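Local coordinates for protein peroxinectin A (Dictyostelium discoideum, PDB 6ERC) that uses hydrogen peroxide to oxidise phenolic donors, iodide and thiocyanate as a secreted haem peroxidase, at residues P47-S52 with G376-S381; G172-T177 with D230-A235; S411-D416 with G439-H444. All coordinates share one frame; numbering follows the deposited sequence.

How the contacts relate
All three contacts belong to one animal haem peroxidase fold, whose regular structure is mostly helix. Contact 1 joins the start of helix 48-56 to the start of helix 379-390, which carries a haem-pocket residue. Contact 2, nested in sequence inside the loop closed by contact 1, ties the loop between helix 160-166 and strand 177-179 to helix 218-241. Contact 3 follows and joins the chain after helix 410-413 to helix 435-441 and the residues beyond it. Contacts 1 and 3 share one side, their centres about 21 Å apart. Contact 2 lies opposite, about 41 Å from contact 1 and about 46 Å from contact 3, centre to centre. The three tie down separate parts of one fold.

Contact 1: residues P47-S52 with G376-S381; sequences PSRAIS and GLDLAS. With HEM (protoporphyrin IX containing Fe), chain F.
Ser52, Ser381 and Arg49 converge on one carboxylate oxygen, Asp378 OD2, which three donors grip. Ser52 OG donates to Asp378 OD2 over 2.6 Å and uses the syn lone pair, on the side of the other oxygen. Ser381 OG also donates to Asp378 OD2, but from well above the carboxylate plane. Arg49 NH1 forms a salt bridge with Asp378 OD2 at 2.5 Å. Its N-H...O angle is only 137°, and the guanidinium stands almost at a right angle to the carboxylate. The Arg49 chain starts with CG anti to the backbone N and bends at chi2 (55°), which carries NH1 to Asp378.

Asp378 is the N-cap of helix 379-390. Asp378 OD1 accepts a weak capping bond from Ser381 N at 3.2 Å, so the carboxylate serves both its own helix and helix 48-56. Leu379, one residue beyond the cap, is part of the haem pocket. Its CB points away from helix 48-56, and Leu379 CD1 lies 3.7 Å from haem C3A.

Around the polar centre the packing is close. Ser381 OG sits 3.4 Å from Ser52 CB, and the methyl of Ala380 lies against Ser52 OG. Ser48 CB rests on Ser381 O at 3.6 Å, while its hydroxyl bonds to Gln385. Arg49 has a second acidic partner in Asp101, and Asn366 takes its NH2.

Contact 2: residues G172-T177 with D230-A235; sequences GEMKMT and DHNRLA
Asn232 OD1 is gripped by two N-H groups. Met174 N donates to Asn232 OD1 over 2.6 Å in a nearly straight bond of 174°. His231 ND1 donates to Asn232 OD1 at 3.3 Å, with the oxygen in the plane of the imidazole ring. The other half of the amide is also used: Asn232 ND2 donates to Met174 O over 3.1 Å, in the carbonyl plane and on a lone pair. The side chain thus bonds both the N-H and the C=O of Met174, much as a neighbouring strand would, and the two bonds fix the rotation of the amide about CB-CG. Replacing Asn232 by an alanine would probably leave the N-H and C=O of Met174 without these partners and deprive His231 ND1 of its acceptor.

Through these bonds helix 218-241 holds the irregular loop that leads into the two-stranded antiparallel sheet of 177-179 and 182-184. Gly172, at positive phi, belongs to the same loop. Gly172 O lies at the edge of the His231 ring, 3.1 Å from His231 CE1. Met174 CG comes obliquely to that ring, 3.4 Å from His231 ND1. The chain of Met174 then bends at chi2 and chi3, and the side chain also touches Phe251 and Leu228.

Met176 reaches Asn232 tip to tip, with Met176 CE 3.2 Å from Asn232 ND2. The Glu173 side chain crosses that of Asn232 at about a right angle, with Glu173 CB 3.3 Å from Asn232 OD1. Its carboxylate forms a salt bridge with Arg236. Ala235 CB packs against Glu173 CG at 3.9 Å.

Contact 3: residues S411-D416 with G439-H444; sequences SDITSD and GLAEDH
In this part of the haem peroxidase fold, the junction between the short, weakly bonded helix 410-413 and helix 417-426 meets the chain running out of helix 435-441. Ile413 and Thr414 pack against the last turn of helix 435-441 and the residues after it. The backbones come nearest at Ile413 and Glu442, whose CA atoms are 5.3 Å apart.

Ile413 supplies the apolar part. Its CG2 branch stands anti to the backbone N and meets the methyl of Ala441, with Ile413 CG2 3.8 Å from Ala441 CB. Val407 and Ile433 also touch Ile413, and Ile419 and Ile358 touch Ala441, so the pair belongs to a larger apolar cluster. The carbonyl of Ile413 points at the extended chain that follows helix 435-441, and Ile413 O lies 3.6 Å from Glu442 CA. The Glu442 side chain starts away from this contact, and its carboxylate bonds to Thr453 and Tyr395.

Thr414 CB lies 3.6 Å from Ala441 O. The Thr414 hydroxyl is anti to its own backbone N (chi1 174°). There Thr414 OG1 accepts from Asp416 N over 3.1 Å, which makes an ST turn just before helix 417-426. Asp416 is the N-cap of that helix, and its carboxylate takes a weak bond from Gln418 N. Asp443 lies at the exposed margin of the contact, where its side chain crosses that of Thr414 at about a right angle, with Asp443 OD1 3.7 Å from Thr414 OG1.

Contact 1: residues P47-S52 with G376-S381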
loop_
_atom_site.group_PDB
_atom_site.type_symbol
_atom_site.label_atom_id
_atom_site.label_comp_id
_atom_site.label_asym_id
_atom_site.label_seq_id
_atom_site.Cartn_x
_atom_site.Cartn_y
_atom_site.Cartn_z
ATOM N N PRO A 47 -8.427 -12.969 -20.573
ATOM C CA PRO A 47 -7.128 -12.563 -20.022
ATOM C C PRO A 47 -7.220 -11.240 -19.273
ATOM O O PRO A 47 -8.182 -10.481 -19.403
ATOM C CB PRO A 47 -6.234 -12.439 -21.261
ATOM C CG PRO A 47 -6.905 -13.262 -22.303
ATOM C CD PRO A 47 -8.371 -13.149 -22.032
ATOM N N SER A 48 -6.178 -10.966 -18.482
ATOM C CA SER A 48 -6.182 -9.790 -17.613
ATOM C C SER A 48 -6.331 -8.504 -18.420
ATOM O O SER A 48 -7.164 -7.650 -18.098
ATOM C CB SER A 48 -4.901 -9.754 -16.777
ATOM O OG SER A 48 -4.770 -10.928 -15.995
ATOM N N ARG A 49 -5.532 -8.350 -19.478
ATOM C CA ARG A 49 -5.567 -7.110 -20.248
ATOM C C ARG A 49 -6.921 -6.897 -20.913
ATOM O O ARG A 49 -7.329 -5.751 -21.136
ATOM C CB ARG A 49 -4.449 -7.113 -21.291
ATOM C CG ARG A 49 -4.443 -5.905 -22.224
ATOM C CD ARG A 49 -4.406 -4.579 -21.476
ATOM N NE ARG A 49 -4.347 -3.450 -22.400
ATOM C CZ ARG A 49 -4.499 -2.176 -22.051
ATOM N NH1 ARG A 49 -4.726 -1.843 -20.787
ATOM N NH2 ARG A 49 -4.428 -1.227 -22.975
ATOM N N ALA A 50 -7.629 -7.979 -21.240
ATOM C CA ALA A 50 -8.977 -7.838 -21.781
ATOM C C ALA A 50 -9.932 -7.318 -20.714
ATOM O O ALA A 50 -10.666 -6.350 -20.942
ATOM C CB ALA A 50 -9.461 -9.176 -22.341
ATOM N N ILE A 51 -9.931 -7.947 -19.536
ATOM C CA ILE A 51 -10.760 -7.461 -18.438
ATOM C C ILE A 51 -10.426 -6.009 -18.124
ATOM O O ILE A 51 -11.310 -5.224 -17.762
ATOM C CB ILE A 51 -10.585 -8.355 -17.193
ATOM C CG1 ILE A 51 -10.991 -9.802 -17.492
ATOM C CG2 ILE A 51 -11.393 -7.807 -16.026
ATOM C CD1 ILE A 51 -12.466 -10.000 -17.804
ATOM N N SER A 52 -9.153 -5.630 -18.253
ATOM C CA SER A 52 -8.761 -4.245 -18.012
ATOM C C SER A 52 -9.444 -3.308 -18.999
ATOM O O SER A 52 -10.017 -2.284 -18.609
ATOM C CB SER A 52 -7.240 -4.111 -18.105
ATOM O OG SER A 52 -6.831 -2.770 -17.907
ATOM N N GLY A 376 5.548 -0.936 -21.735
ATOM C CA GLY A 376 4.590 -0.273 -20.880
ATOM C C GLY A 376 4.060 -1.211 -19.820
ATOM O O GLY A 376 4.431 -2.381 -19.740
ATOM N N LEU A 377 3.166 -0.673 -18.992
ATOM C CA LEU A 377 2.586 -1.448 -17.905
ATOM C C LEU A 377 1.137 -1.032 -17.689
ATOM O O LEU A 377 0.750 0.106 -17.968
ATOM C CB LEU A 377 3.391 -1.280 -16.611
ATOM C CG LEU A 377 3.498 0.140 -16.050
ATOM C CD1 LEU A 377 2.434 0.403 -14.982
ATOM C CD2 LEU A 377 4.896 0.370 -15.502
ATOM N N ASP A 378 0.344 -1.978 -17.190
ATOM C CA ASP A 378 -1.070 -1.769 -16.899
ATOM C C ASP A 378 -1.309 -2.249 -15.475
ATOM O O ASP A 378 -1.248 -3.451 -15.204
ATOM C CB ASP A 378 -1.955 -2.520 -17.898
ATOM C CG ASP A 378 -3.441 -2.340 -17.628
ATOM O OD1 ASP A 378 -3.809 -1.764 -16.584
ATOM O OD2 ASP A 378 -4.248 -2.780 -18.474
ATOM N N LEU A 379 -1.571 -1.310 -14.567
ATOM C CA LEU A 379 -1.728 -1.677 -13.165
ATOM C C LEU A 379 -3.009 -2.468 -12.931
ATOM O O LEU A 379 -3.034 -3.368 -12.085
ATOM C CB LEU A 379 -1.700 -0.422 -12.295
ATOM C CG LEU A 379 -1.685 -0.631 -10.782
ATOM C CD1 LEU A 379 -0.613 -1.628 -10.354
ATOM C CD2 LEU A 379 -1.457 0.701 -10.093
ATOM N N ALA A 380 -4.076 -2.155 -13.665
ATOM C CA ALA A 380 -5.285 -2.966 -13.587
ATOM C C ALA A 380 -4.994 -4.408 -13.988
ATOM O O ALA A 380 -5.404 -5.350 -13.301
ATOM C CB ALA A 380 -6.374 -2.367 -14.475
ATOM N N SER A 381 -4.277 -4.598 -15.098
ATOM C CA SER A 381 -3.929 -5.946 -15.534
ATOM C C SER A 381 -3.035 -6.642 -14.517
ATOM O O SER A 381 -3.234 -7.824 -14.210
ATOM C CB SER A 381 -3.243 -5.899 -16.899
ATOM O OG SER A 381 -4.084 -5.310 -17.873
HETATM C CHA HEM F . 0.646 -2.926 -5.149
HETATM C CHB HEM F . 1.593 1.042 -7.744
HETATM C CHC HEM F . -1.427 3.592 -4.909
HETATM C CHD HEM F . -2.547 -0.442 -2.475
HETATM C C1A HEM F . 1.112 -2.086 -6.130
HETATM C C2A HEM F . 1.904 -2.478 -7.269
HETATM C C3A HEM F . 2.169 -1.388 -7.994
HETATM C C4A HEM F . 1.551 -0.264 -7.328
HETATM C CMA HEM F . 2.989 -1.313 -9.301
HETATM C CAA HEM F . 2.336 -3.923 -7.569
HETATM C CBA HEM F . 1.588 -4.354 -8.823
HETATM C CGA HEM F . 1.490 -5.856 -8.871
HETATM O O1A HEM F . 0.843 -6.452 -7.972
HETATM O O2A HEM F . 2.050 -6.461 -9.820
HETATM C C1B HEM F . 0.874 2.070 -7.185
HETATM C C2B HEM F . 0.919 3.443 -7.623
HETATM C C3B HEM F . 0.090 4.155 -6.841
HETATM C C4B HEM F . -0.509 3.247 -5.883
HETATM C CMB HEM F . 1.807 3.912 -8.793
HETATM C CAB HEM F . -0.245 5.664 -6.877
HETATM C CBB HEM F . 0.233 6.499 -7.806
HETATM C C1C HEM F . -2.006 2.729 -4.005
HETATM C C2C HEM F . -2.984 3.073 -2.987
HETATM C C3C HEM F . -3.292 1.946 -2.310
HETATM C C4C HEM F . -2.515 0.872 -2.888
HETATM C CMC HEM F . -3.509 4.515 -2.818
HETATM C CAC HEM F . -4.257 1.659 -1.129
HETATM C CBC HEM F . -5.015 2.559 -0.500
HETATM C C1D HEM F . -1.750 -1.452 -2.957
HETATM C C2D HEM F . -1.666 -2.792 -2.425
HETATM C C3D HEM F . -0.792 -3.471 -3.174
HETATM C C4D HEM F . -0.279 -2.587 -4.190
HETATM C CMD HEM F . -2.481 -3.316 -1.225
HETATM C CAD HEM F . -0.339 -4.932 -3.003
HETATM C CBD HEM F . 0.694 -4.906 -1.881
HETATM C CGD HEM F . 1.772 -5.939 -2.107
HETATM O O1D HEM F . 2.745 -5.634 -2.842
HETATM O O2D HEM F . 1.676 -7.064 -1.554
HETATM N NA HEM F . 0.915 -0.725 -6.195
HETATM N NB HEM F . -0.005 1.982 -6.123
HETATM N NC HEM F . -1.744 1.379 -3.911
HETATM N ND HEM F . -0.889 -1.362 -4.032
HETATM FE FE HEM F . -0.412 0.300 -5.027
#

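Contact 2: residues G172-T177 with D230-A235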
loop_
_atom_site.group_PDB
_atom_site.type_symbol
_atom_site.label_atom_id
_atom_site.label_comp_id
_atom_site.label_asym_id
_atom_site.label_seq_id
_atom_site.Cartn_x
_atom_site.Cartn_y
_atom_site.Cartn_z
ATOM N N GLY A 172 21.128 10.030 17.735
ATOM C CA GLY A 172 20.002 9.177 17.411
ATOM C C GLY A 172 19.186 9.640 16.224
ATOM O O GLY A 172 17.997 9.322 16.138
ATOM N N GLU A 173 19.796 10.372 15.300
ATOM C CA GLU A 173 19.079 10.991 14.197
ATOM C C GLU A 173 19.217 10.168 12.920
ATOM O O GLU A 173 20.068 9.281 12.806
ATOM C CB GLU A 173 19.590 12.415 13.960
ATOM C CG GLU A 173 19.397 13.335 15.153
ATOM C CD GLU A 173 19.851 14.757 14.884
ATOM O OE1 GLU A 173 19.560 15.276 13.785
ATOM O OE2 GLU A 173 20.502 15.354 15.770
ATOM N N MET A 174 18.353 10.477 11.956
ATOM C CA MET A 174 18.371 9.851 10.641
ATOM C C MET A 174 19.154 10.718 9.664
ATOM O O MET A 174 19.082 11.948 9.719
ATOM C CB MET A 174 16.950 9.645 10.113
ATOM C CG MET A 174 16.095 8.700 10.941
ATOM S SD MET A 174 16.706 7.003 10.955
ATOM C CE MET A 174 16.397 6.517 9.258
ATOM N N LYS A 175 19.894 10.073 8.764
ATOM C CA LYS A 175 20.577 10.807 7.708
ATOM C C LYS A 175 19.574 11.628 6.906
ATOM O O LYS A 175 18.422 11.232 6.712
ATOM C CB LYS A 175 21.324 9.852 6.775
ATOM C CG LYS A 175 22.536 9.172 7.393
ATOM C CD LYS A 175 23.245 8.289 6.369
ATOM C CE LYS A 175 24.446 7.578 6.970
ATOM N NZ LYS A 175 25.055 6.609 6.015
ATOM N N MET A 176 20.027 12.782 6.430
ATOM C CA MET A 176 19.145 13.728 5.767
ATOM C C MET A 176 19.954 14.527 4.758
ATOM O O MET A 176 21.170 14.686 4.902
ATOM C CB MET A 176 18.483 14.661 6.788
ATOM C CG MET A 176 17.011 14.952 6.544
ATOM S SD MET A 176 15.956 13.488 6.487
ATOM C CE MET A 176 16.247 12.791 8.105
ATOM N N THR A 177 19.268 15.024 3.732
ATOM C CA THR A 177 19.866 15.914 2.743
ATOM C C THR A 177 19.400 17.333 3.051
ATOM O O THR A 177 18.240 17.679 2.804
ATOM C CB THR A 177 19.475 15.507 1.321
ATOM O OG1 THR A 177 19.880 14.155 1.073
ATOM C CG2 THR A 177 20.137 16.420 0.295
ATOM N N ASP A 230 10.124 14.771 11.694
ATOM C CA ASP A 230 9.540 14.600 13.018
ATOM C C ASP A 230 10.386 13.673 13.879
ATOM O O ASP A 230 10.430 13.831 15.104
ATOM C CB ASP A 230 8.114 14.062 12.889
ATOM C CG ASP A 230 7.258 14.374 14.101
ATOM O OD1 ASP A 230 7.192 15.557 14.491
ATOM O OD2 ASP A 230 6.630 13.441 14.650
ATOM N N HIS A 231 11.065 12.705 13.261
ATOM C CA HIS A 231 11.942 11.819 14.016
ATOM C C HIS A 231 13.151 12.576 14.553
ATOM O O HIS A 231 13.442 12.532 15.753
ATOM C CB HIS A 231 12.391 10.650 13.138
ATOM C CG HIS A 231 13.388 9.752 13.801
ATOM N ND1 HIS A 231 14.740 10.017 13.807
ATOM C CD2 HIS A 231 13.228 8.597 14.489
ATOM C CE1 HIS A 231 15.371 9.062 14.467
ATOM N NE2 HIS A 231 14.476 8.187 14.890
ATOM N N ASN A 232 13.873 13.271 13.672
ATOM C CA ASN A 232 15.043 14.019 14.110
ATOM C C ASN A 232 14.664 15.128 15.080
ATOM O O ASN A 232 15.472 15.509 15.934
ATOM C CB ASN A 232 15.780 14.593 12.901
ATOM C CG ASN A 232 16.513 13.531 12.110
ATOM O OD1 ASN A 232 16.625 12.383 12.543
ATOM N ND2 ASN A 232 17.031 13.910 10.951
ATOM N N ARG A 233 13.446 15.658 14.967
ATOM C CA ARG A 233 12.984 16.652 15.925
ATOM C C ARG A 233 12.870 16.046 17.320
ATOM O O ARG A 233 13.339 16.629 18.305
ATOM C CB ARG A 233 11.643 17.226 15.467
ATOM C CG ARG A 233 11.193 18.459 16.227
ATOM C CD ARG A 233 9.822 18.913 15.765
ATOM N NE ARG A 233 8.812 17.884 16.000
ATOM C CZ ARG A 233 8.209 17.675 17.167
ATOM N NH1 ARG A 233 8.507 18.426 18.218
ATOM N NH2 ARG A 233 7.307 16.712 17.284
ATOM N N LEU A 234 12.260 14.863 17.421
ATOM C CA LEU A 234 12.134 14.205 18.717
ATOM C C LEU A 234 13.484 13.752 19.255
ATOM O O LEU A 234 13.698 13.760 20.472
ATOM C CB LEU A 234 11.184 13.011 18.613
ATOM C CG LEU A 234 9.707 13.320 18.364
ATOM C CD1 LEU A 234 8.927 12.029 18.220
ATOM C CD2 LEU A 234 9.114 14.162 19.476
ATOM N N ALA A 235 14.404 13.352 18.375
ATOM C CA ALA A 235 15.724 12.931 18.835
ATOM C C ALA A 235 16.461 14.081 19.511
ATOM O O ALA A 235 17.128 13.886 20.533
ATOM C CB ALA A 235 16.539 12.388 17.662
#

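Contact 3: residues S411-D416 with G439-H444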
loop_
_atom_site.group_PDB
_atom_site.type_symbol
_atom_site.label_atom_id
_atom_site.label_comp_id
_atom_site.label_asym_id
_atom_site.label_seq_id
_atom_site.Cartn_x
_atom_site.Cartn_y
_atom_site.Cartn_z
ATOM N N SER A 411 -27.798 -7.148 -10.957
ATOM C CA SER A 411 -28.348 -6.019 -10.217
ATOM C C SER A 411 -28.050 -6.125 -8.728
ATOM O O SER A 411 -27.999 -5.102 -8.036
ATOM C CB SER A 411 -29.856 -5.922 -10.443
ATOM O OG SER A 411 -30.523 -7.045 -9.899
ATOM N N ASP A 412 -27.858 -7.341 -8.211
ATOM C CA ASP A 412 -27.527 -7.482 -6.798
ATOM C C ASP A 412 -26.204 -6.807 -6.469
ATOM O O ASP A 412 -25.992 -6.382 -5.328
ATOM C CB ASP A 412 -27.474 -8.957 -6.401
ATOM C CG ASP A 412 -28.811 -9.652 -6.555
ATOM O OD1 ASP A 412 -28.894 -10.598 -7.362
ATOM O OD2 ASP A 412 -29.781 -9.247 -5.878
ATOM N N ILE A 413 -25.309 -6.694 -7.451
ATOM C CA ILE A 413 -24.016 -6.064 -7.210
ATOM C C ILE A 413 -24.136 -4.545 -7.252
ATOM O O ILE A 413 -23.523 -3.842 -6.442
ATOM C CB ILE A 413 -22.981 -6.579 -8.228
ATOM C CG1 ILE A 413 -22.857 -8.102 -8.141
ATOM C CG2 ILE A 413 -21.621 -5.933 -7.978
ATOM C CD1 ILE A 413 -22.117 -8.717 -9.303
ATOM N N THR A 414 -24.918 -4.012 -8.189
ATOM C CA THR A 414 -25.022 -2.569 -8.352
ATOM C C THR A 414 -26.234 -2.233 -9.205
ATOM O O THR A 414 -26.693 -3.042 -10.015
ATOM C CB THR A 414 -23.763 -1.985 -8.998
ATOM O OG1 THR A 414 -23.961 -0.590 -9.259
ATOM C CG2 THR A 414 -23.457 -2.702 -10.303
ATOM N N SER A 415 -26.731 -1.011 -9.028
ATOM C CA SER A 415 -27.838 -0.510 -9.829
ATOM C C SER A 415 -27.380 0.273 -11.053
ATOM O O SER A 415 -28.203 0.559 -11.930
ATOM C CB SER A 415 -28.748 0.374 -8.970
ATOM O OG SER A 415 -29.329 -0.376 -7.917
ATOM N N ASP A 416 -26.104 0.621 -11.139
ATOM C CA ASP A 416 -25.589 1.380 -12.272
ATOM C C ASP A 416 -25.600 0.510 -13.522
ATOM O O ASP A 416 -24.846 -0.472 -13.579
ATOM C CB ASP A 416 -24.173 1.870 -11.972
ATOM C CG ASP A 416 -23.651 2.838 -13.022
ATOM O OD1 ASP A 416 -24.167 2.835 -14.158
ATOM O OD2 ASP A 416 -22.714 3.603 -12.705
ATOM N N GLY A 439 -15.766 -6.793 -5.905
ATOM C CA GLY A 439 -15.751 -5.933 -4.733
ATOM C C GLY A 439 -15.719 -4.462 -5.094
ATOM O O GLY A 439 -16.351 -3.635 -4.434
ATOM N N LEU A 440 -14.979 -4.114 -6.147
ATOM C CA LEU A 440 -14.950 -2.730 -6.605
ATOM C C LEU A 440 -16.314 -2.280 -7.110
ATOM O O LEU A 440 -16.696 -1.118 -6.926
ATOM C CB LEU A 440 -13.898 -2.569 -7.699
ATOM C CG LEU A 440 -12.460 -2.541 -7.190
ATOM C CD1 LEU A 440 -11.471 -2.628 -8.336
ATOM C CD2 LEU A 440 -12.215 -1.282 -6.377
ATOM N N ALA A 441 -17.060 -3.183 -7.753
ATOM C CA ALA A 441 -18.334 -2.813 -8.358
ATOM C C ALA A 441 -19.436 -2.612 -7.325
ATOM O O ALA A 441 -20.473 -2.023 -7.652
ATOM C CB ALA A 441 -18.761 -3.881 -9.366
ATOM N N GLU A 442 -19.237 -3.081 -6.097
ATOM C CA GLU A 442 -20.265 -2.988 -5.073
ATOM C C GLU A 442 -20.535 -1.535 -4.698
ATOM O O GLU A 442 -19.696 -0.647 -4.874
ATOM C CB GLU A 442 -19.851 -3.767 -3.824
ATOM C CG GLU A 442 -19.756 -5.268 -4.032
ATOM C CD GLU A 442 -19.305 -6.008 -2.789
ATOM O OE1 GLU A 442 -18.969 -5.345 -1.783
ATOM O OE2 GLU A 442 -19.291 -7.257 -2.821
ATOM N N ASP A 443 -21.734 -1.303 -4.172
ATOM C CA ASP A 443 -22.055 -0.015 -3.575
ATOM C C ASP A 443 -21.297 0.149 -2.263
ATOM O O ASP A 443 -21.094 -0.815 -1.521
ATOM C CB ASP A 443 -23.561 0.097 -3.331
ATOM C CG ASP A 443 -24.373 -0.168 -4.581
ATOM O OD1 ASP A 443 -23.956 0.282 -5.668
ATOM O OD2 ASP A 443 -25.425 -0.834 -4.476
ATOM N N HIS A 444 -20.874 1.377 -1.980
ATOM C CA HIS A 444 -20.121 1.641 -0.761
ATOM C C HIS A 444 -21.004 1.469 0.469
ATOM O O HIS A 444 -22.161 1.897 0.490
ATOM C CB HIS A 444 -19.542 3.054 -0.787
ATOM C CG HIS A 444 -18.530 3.273 -1.868
ATOM N ND1 HIS A 444 -18.063 4.524 -2.207
ATOM C CD2 HIS A 444 -17.893 2.400 -2.685
ATOM C CE1 HIS A 444 -17.184 4.414 -3.187
ATOM N NE2 HIS A 444 -17.062 3.135 -3.495
#